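Local structure of restriction endonuclease S subunits (3OKG) at residues K83-T94 against G111-R122. The protein probably serves as the DNA-recognising specificity subunit of a type I restriction-modification methyltransferase, working together with M polypeptides. Residues are numbered along the deposited sequence; the frame is centred on the assembly and turned at random.
Sequences KVIRSGDVIFAT and GQICSTGFCVIR. With SO4 (sulfate ion), chain H; SO4 (sulfate ion), chain D.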
ATOM      1  N   LYS A  83       2.327  34.826  11.536  1.00 17.86           N
ATOM      2  CA  LYS A  83       3.260  34.347  12.576  1.00 19.42           C
ATOM      3  C   LYS A  83       4.658  34.268  12.018  1.00 23.43           C
ATOM      4  O   LYS A  83       4.872  33.621  11.003  1.00 22.48           O
ATOM      5  CB  LYS A  83       2.828  32.975  13.128  1.00 22.97           C
ATOM      6  CG  LYS A  83       1.587  33.052  14.018  1.00 22.95           C
ATOM      7  CD  LYS A  83       1.192  31.687  14.591  1.00 23.66           C
ATOM      8  CE  LYS A  83       0.034  31.861  15.600  1.00 22.16           C
ATOM      9  NZ  LYS A  83      -0.365  30.568  16.215  1.00 22.47           N
ATOM     10  N   VAL A  84       5.608  34.919  12.697  1.00 18.17           N
ATOM     11  CA  VAL A  84       6.979  34.977  12.224  1.00 18.91           C
ATOM     12  C   VAL A  84       7.663  33.681  12.624  1.00 22.41           C
ATOM     13  O   VAL A  84       7.584  33.274  13.772  1.00 21.48           O
ATOM     14  CB  VAL A  84       7.742  36.130  12.879  1.00 26.43           C
ATOM     15  CG1 VAL A  84       9.218  36.030  12.572  1.00 26.72           C
ATOM     16  CG2 VAL A  84       7.181  37.471  12.435  1.00 27.01           C
ATOM     17  N   ILE A  85       8.283  33.000  11.672  1.00 21.50           N
ATOM     18  CA  ILE A  85       9.017  31.795  12.038  1.00 19.59           C
ATOM     19  C   ILE A  85      10.516  32.031  12.007  1.00 27.32           C
ATOM     20  O   ILE A  85      11.024  32.900  11.277  1.00 22.70           O
ATOM     21  CB  ILE A  85       8.655  30.596  11.152  1.00 16.74           C
ATOM     22  CG1 ILE A  85       8.868  30.931   9.663  1.00 20.44           C
ATOM     23  CG2 ILE A  85       7.206  30.218  11.405  1.00 18.41           C
ATOM     24  CD1 ILE A  85       8.492  29.789   8.680  1.00 16.33           C
ATOM     25  N   ARG A  86      11.221  31.228  12.786  1.00 16.78           N
ATOM     26  CA  ARG A  86      12.681  31.320  12.876  1.00 16.86           C
ATOM     27  C   ARG A  86      13.301  29.951  12.646  1.00 25.19           C
ATOM     28  O   ARG A  86      12.670  28.916  12.889  1.00 18.53           O
ATOM     29  CB  ARG A  86      13.100  31.855  14.250  1.00 23.01           C
ATOM     30  CG  ARG A  86      12.600  33.279  14.557  1.00 26.75           C
ATOM     31  CD  ARG A  86      13.381  34.313  13.746  1.00 24.90           C
ATOM     32  NE  ARG A  86      12.830  35.649  13.944  1.00 44.41           N
ATOM     33  CZ  ARG A  86      13.142  36.712  13.207  1.00 48.38           C
ATOM     34  NH1 ARG A  86      14.012  36.608  12.206  1.00 38.20           N
ATOM     35  NH2 ARG A  86      12.576  37.885  13.474  1.00 44.67           N
ATOM     36  N   SER A  87      14.537  29.943  12.155  1.00 21.23           N
ATOM     37  CA  SER A  87      15.239  28.695  11.947  1.00 23.78           C
ATOM     38  C   SER A  87      15.125  27.807  13.187  1.00 14.24           C
ATOM     39  O   SER A  87      15.410  28.248  14.300  1.00 19.47           O
ATOM     40  CB  SER A  87      16.731  28.989  11.700  1.00 28.95           C
ATOM     41  OG  SER A  87      17.391  27.791  11.352  1.00 28.52           O
ATOM     42  N   GLY A  88      14.751  26.550  12.994  1.00 20.80           N
ATOM     43  CA  GLY A  88      14.675  25.639  14.119  1.00 23.98           C
ATOM     44  C   GLY A  88      13.322  25.589  14.803  1.00 21.97           C
ATOM     45  O   GLY A  88      13.112  24.746  15.685  1.00 20.63           O
ATOM     46  N   ASP A  89      12.393  26.476  14.434  1.00 16.76           N
ATOM     47  CA  ASP A  89      11.064  26.393  15.050  1.00 20.85           C
ATOM     48  C   ASP A  89      10.433  25.079  14.594  1.00 17.18           C
ATOM     49  O   ASP A  89      10.712  24.605  13.500  1.00 18.29           O
ATOM     50  CB  ASP A  89      10.119  27.510  14.580  1.00 18.23           C
ATOM     51  CG  ASP A  89      10.413  28.858  15.225  1.00 24.00           C
ATOM     52  OD1 ASP A  89      11.179  28.919  16.202  1.00 19.85           O
ATOM     53  OD2 ASP A  89       9.870  29.862  14.738  1.00 22.55           O
ATOM     54  N   VAL A  90       9.553  24.523  15.416  1.00 15.47           N
ATOM     55  CA  VAL A  90       8.660  23.479  14.964  1.00 12.51           C
ATOM     56  C   VAL A  90       7.311  24.123  14.744  1.00 14.64           C
ATOM     57  O   VAL A  90       6.827  24.857  15.609  1.00 18.69           O
ATOM     58  CB  VAL A  90       8.571  22.349  16.019  1.00 19.41           C
ATOM     59  CG1 VAL A  90       7.479  21.327  15.632  1.00 17.90           C
ATOM     60  CG2 VAL A  90       9.945  21.664  16.167  1.00 15.22           C
ATOM     61  N   ILE A  91       6.677  23.860  13.602  1.00 15.96           N
ATOM     62  CA  ILE A  91       5.318  24.352  13.412  1.00 15.15           C
ATOM     63  C   ILE A  91       4.371  23.167  13.414  1.00 15.45           C
ATOM     64  O   ILE A  91       4.618  22.162  12.778  1.00 18.58           O
ATOM     65  CB  ILE A  91       5.177  25.185  12.117  1.00 17.42           C
ATOM     66  CG1 ILE A  91       5.743  24.397  10.929  1.00 16.86           C
ATOM     67  CG2 ILE A  91       6.018  26.451  12.240  1.00 16.51           C
ATOM     68  CD1 ILE A  91       5.469  25.081   9.550  1.00 17.02           C
ATOM     69  N   PHE A  92       3.270  23.307  14.133  1.00 16.75           N
ATOM     70  CA  PHE A  92       2.396  22.179  14.446  1.00 12.96           C
ATOM     71  C   PHE A  92       0.952  22.618  14.152  1.00 17.41           C
ATOM     72  O   PHE A  92       0.437  23.512  14.819  1.00 19.90           O
ATOM     73  CB  PHE A  92       2.550  21.896  15.954  1.00 16.91           C
ATOM     74  CG  PHE A  92       1.681  20.775  16.457  1.00 18.54           C
ATOM     75  CD1 PHE A  92       2.216  19.518  16.685  1.00 23.74           C
ATOM     76  CD2 PHE A  92       0.325  20.997  16.726  1.00 18.31           C
ATOM     77  CE1 PHE A  92       1.423  18.490  17.159  1.00 25.07           C
ATOM     78  CE2 PHE A  92      -0.470  19.975  17.200  1.00 23.82           C
ATOM     79  CZ  PHE A  92       0.075  18.717  17.416  1.00 27.56           C
ATOM     80  N   ALA A  93       0.330  22.064  13.119  1.00 16.55           N
ATOM     81  CA  ALA A  93      -1.008  22.540  12.739  1.00 18.07           C
ATOM     82  C   ALA A  93      -1.990  22.208  13.855  1.00 23.71           C
ATOM     83  O   ALA A  93      -1.992  21.082  14.353  1.00 20.74           O
ATOM     84  CB  ALA A  93      -1.455  21.900  11.440  1.00 17.47           C
ATOM     85  N   THR A  94      -2.807  23.183  14.260  1.00 18.92           N
ATOM     86  CA  THR A  94      -3.796  22.931  15.301  1.00 21.62           C
ATOM     87  C   THR A  94      -5.101  22.365  14.729  1.00 25.92           C
ATOM     88  O   THR A  94      -5.870  21.778  15.453  1.00 24.25           O
ATOM     89  CB  THR A  94      -4.057  24.158  16.169  1.00 21.81           C
ATOM     90  OG1 THR A  94      -4.384  25.290  15.338  1.00 19.65           O
ATOM     91  CG2 THR A  94      -2.813  24.464  16.990  1.00 17.02           C
ATOM     92  N   GLY A 111      12.822  34.115   9.633  1.00 23.51           N
ATOM     93  CA  GLY A 111      12.232  35.430   9.524  1.00 24.62           C
ATOM     94  C   GLY A 111      11.095  35.486   8.536  1.00 29.89           C
ATOM     95  O   GLY A 111      10.564  36.563   8.257  1.00 30.39           O
ATOM     96  N   GLN A 112      10.716  34.334   7.996  1.00 21.68           N
ATOM     97  CA  GLN A 112       9.569  34.272   7.102  1.00 18.90           C
ATOM     98  C   GLN A 112       8.269  34.064   7.901  1.00 21.74           C
ATOM     99  O   GLN A 112       8.249  34.305   9.098  1.00 24.46           O
ATOM    100  CB  GLN A 112       9.799  33.229   6.007  1.00 16.43           C
ATOM    101  CG  GLN A 112      11.137  33.470   5.278  1.00 21.19           C
ATOM    102  CD  GLN A 112      11.263  34.908   4.734  1.00 28.03           C
ATOM    103  OE1 GLN A 112      12.356  35.502   4.726  1.00 37.45           O
ATOM    104  NE2 GLN A 112      10.150  35.467   4.304  1.00 18.83           N
ATOM    105  N   ILE A 113       7.191  33.673   7.232  1.00 18.32           N
ATOM    106  CA  ILE A 113       5.857  33.726   7.830  1.00 23.49           C
ATOM    107  C   ILE A 113       5.129  32.383   7.683  1.00 18.55           C
ATOM    108  O   ILE A 113       5.171  31.763   6.620  1.00 21.24           O
ATOM    109  CB  ILE A 113       4.999  34.813   7.146  1.00 19.55           C
ATOM    110  CG1 ILE A 113       5.659  36.192   7.304  1.00 23.53           C
ATOM    111  CG2 ILE A 113       3.575  34.821   7.680  1.00 19.61           C
ATOM    112  CD1 ILE A 113       5.725  36.684   8.742  1.00 23.65           C
ATOM    113  N   CYS A 114       4.455  31.940   8.744  1.00 17.59           N
ATOM    114  CA  CYS A 114       3.542  30.820   8.617  1.00 15.95           C
ATOM    115  C   CYS A 114       2.140  31.196   9.061  1.00 18.32           C
ATOM    116  O   CYS A 114       1.924  32.226   9.717  1.00 22.07           O
ATOM    117  CB  CYS A 114       4.019  29.583   9.397  1.00 20.04           C
ATOM    118  SG  CYS A 114       3.805  29.716  11.230  1.00 18.55           S
ATOM    119  N   SER A 115       1.203  30.346   8.683  1.00 18.09           N
ATOM    120  CA  SER A 115      -0.216  30.529   8.970  1.00 24.01           C
ATOM    121  C   SER A 115      -0.444  30.595  10.479  1.00 25.35           C
ATOM    122  O   SER A 115       0.243  29.920  11.246  1.00 20.16           O
ATOM    123  CB  SER A 115      -1.018  29.353   8.395  1.00 20.67           C
ATOM    124  OG  SER A 115      -2.392  29.427   8.757  1.00 19.62           O
ATOM    125  N   THR A 116      -1.403  31.416  10.902  1.00 23.14           N
ATOM    126  CA  THR A 116      -1.850  31.400  12.306  1.00 20.12           C
ATOM    127  C   THR A 116      -2.435  30.034  12.678  1.00 23.50           C
ATOM    128  O   THR A 116      -2.656  29.741  13.854  1.00 23.60           O
ATOM    129  CB  THR A 116      -2.945  32.456  12.544  1.00 22.94           C
ATOM    130  OG1 THR A 116      -3.948  32.298  11.536  1.00 22.24           O
ATOM    131  CG2 THR A 116      -2.357  33.865  12.486  1.00 27.61           C
ATOM    132  N   GLY A 117      -2.733  29.221  11.672  1.00 20.53           N
ATOM    133  CA  GLY A 117      -3.178  27.855  11.912  1.00 21.32           C
ATOM    134  C   GLY A 117      -2.113  26.918  12.481  1.00 20.67           C
ATOM    135  O   GLY A 117      -2.424  25.773  12.841  1.00 23.42           O
ATOM    136  N   PHE A 118      -0.857  27.375  12.539  1.00 20.07           N
ATOM    137  CA  PHE A 118       0.200  26.606  13.210  1.00 19.22           C
ATOM    138  C   PHE A 118       0.503  27.134  14.581  1.00 15.45           C
ATOM    139  O   PHE A 118       0.670  28.345  14.790  1.00 22.00           O
ATOM    140  CB  PHE A 118       1.534  26.664  12.447  1.00 16.69           C
ATOM    141  CG  PHE A 118       1.522  25.990  11.094  1.00 20.20           C
ATOM    142  CD1 PHE A 118       1.644  24.606  10.992  1.00 17.43           C
ATOM    143  CD2 PHE A 118       1.475  26.744   9.923  1.00 17.46           C
ATOM    144  CE1 PHE A 118       1.665  23.962   9.737  1.00 19.54           C
ATOM    145  CE2 PHE A 118       1.511  26.114   8.654  1.00 17.92           C
ATOM    146  CZ  PHE A 118       1.615  24.720   8.559  1.00 21.01           C
ATOM    147  N   CYS A 119       0.667  26.217  15.521  1.00 15.53           N
ATOM    148  CA  CYS A 119       1.304  26.562  16.781  1.00 16.47           C
ATOM    149  C   CYS A 119       2.825  26.604  16.569  1.00 19.26           C
ATOM    150  O   CYS A 119       3.406  25.633  16.068  1.00 18.08           O
ATOM    151  CB  CYS A 119       0.963  25.494  17.831  1.00 17.14           C
ATOM    152  SG  CYS A 119       1.814  25.729  19.389  1.00 21.27           S
ATOM    153  N   VAL A 120       3.470  27.697  16.969  1.00 16.61           N
ATOM    154  CA  VAL A 120       4.923  27.853  16.717  1.00 16.43           C
ATOM    155  C   VAL A 120       5.690  27.482  17.993  1.00 16.73           C
ATOM    156  O   VAL A 120       5.522  28.099  19.021  1.00 22.26           O
ATOM    157  CB  VAL A 120       5.303  29.285  16.233  1.00 16.06           C
ATOM    158  CG1 VAL A 120       6.815  29.388  16.030  1.00 18.20           C
ATOM    159  CG2 VAL A 120       4.621  29.615  14.872  1.00 18.38           C
ATOM    160  N   ILE A 121       6.492  26.433  17.903  1.00 15.94           N
ATOM    161  CA  ILE A 121       7.157  25.837  19.040  1.00 17.10           C
ATOM    162  C   ILE A 121       8.650  26.107  18.883  1.00 18.43           C
ATOM    163  O   ILE A 121       9.327  25.424  18.109  1.00 17.21           O
ATOM    164  CB  ILE A 121       6.879  24.304  19.036  1.00 15.67           C
ATOM    165  CG1 ILE A 121       5.401  24.037  19.380  1.00 21.59           C
ATOM    166  CG2 ILE A 121       7.835  23.569  19.957  1.00 18.27           C
ATOM    167  CD1 ILE A 121       4.883  22.664  18.831  1.00 22.18           C
ATOM    168  N   ARG A 122       9.139  27.109  19.617  1.00 16.28           N
ATOM    169  CA  ARG A 122      10.506  27.600  19.519  1.00 22.12           C
ATOM    170  C   ARG A 122      11.335  27.133  20.692  1.00 17.97           C
ATOM    171  O   ARG A 122      11.107  27.578  21.826  1.00 14.30           O
ATOM    172  CB  ARG A 122      10.490  29.134  19.471  1.00 22.55           C
ATOM    173  CG  ARG A 122      11.878  29.790  19.298  1.00 25.18           C
ATOM    174  CD  ARG A 122      11.729  31.247  18.828  1.00 25.45           C
ATOM    175  NE  ARG A 122      10.982  31.285  17.561  1.00 24.54           N
ATOM    176  CZ  ARG A 122      10.348  32.356  17.094  1.00 25.64           C
ATOM    177  NH1 ARG A 122      10.382  33.506  17.771  1.00 23.56           N
ATOM    178  NH2 ARG A 122       9.685  32.279  15.948  1.00 21.98           N
TER
HETATM  179  S   SO4 H 404      11.128  37.151  17.069  1.00 93.04           S
HETATM  180  O1  SO4 H 404      11.464  38.552  17.325  1.00 83.24           O
HETATM  181  O2  SO4 H 404      12.365  36.400  16.861  1.00 57.32           O
HETATM  182  O3  SO4 H 404      10.402  36.604  18.222  1.00 61.09           O
HETATM  183  O4  SO4 H 404      10.292  37.049  15.870  1.00 46.02           O
HETATM  184  S   SO4 D 400      -3.863  27.213   6.326  1.00 37.95           S
HETATM  185  O1  SO4 D 400      -4.126  28.512   6.920  1.00 35.53           O
HETATM  186  O2  SO4 D 400      -2.495  26.811   6.666  1.00 39.62           O
HETATM  187  O3  SO4 D 400      -4.763  26.217   6.900  1.00 38.50           O
HETATM  188  O4  SO4 D 400      -4.018  27.286   4.886  1.00 61.44           O
HETATM  189  O   HOH W   1       2.196  29.982  17.908  1.00 21.19           O
HETATM  190  O   HOH W   2      -3.417  30.728  16.649  1.00 39.49           O
HETATM  191  O   HOH W   3       8.603  35.093  16.338  1.00 29.69           O
HETATM  192  O   HOH W   4      11.969  24.452  18.192  1.00 18.59           O
HETATM  193  O   HOH W   5      -2.952  27.718  15.779  1.00 26.85           O
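Asp-89 and Arg-122 meet side-on: NE of Arg-122 lies 2.7 Å from Asp-89 OD1, NH2 takes OD2, and the carboxylate and guanidinium planes stand only 11° apart, each oxygen using its syn lone pair. OD2 also accepts a hydrogen bond from Arg-86 N, from above the carboxylate plane, so the salt bridge is tied to the type II turn 86-89. Arg-86 CG lies 3.4 Å above the Arg-122 guanidinium, offset toward the rim. Apolar packing is tight between the two strand pairs. Ile-91 CD1 sits 3.9 Å from the centroid of the Phe-118 ring and 9° off its normal, a CH-pi contact; with CG1 between the backbone N and carbonyl carbon (chi1 51°), CD1 is carried over the ring. Nearby, Ile-85 CG2 presses on Cys-114 SG at 3.4 Å. The polar member, Lys-83, runs extended alongside Val-120, its NZ reaching Phe-118 O at 2.8 Å, two waters and, as a salt bridge, Asp-161. The Arg-86 guanidinium is the exposed, loosely held edge, weakly bonded to a sulfate probably from the crystallisation liquor. Antiparallel pairing joins 90-93 to 118-121 and 83-84 to 113-115, linking two sheets; helices 130-137 and 161-165 pack against Phe-92, while strand 50-54 touches Ile-91 and Ile-113.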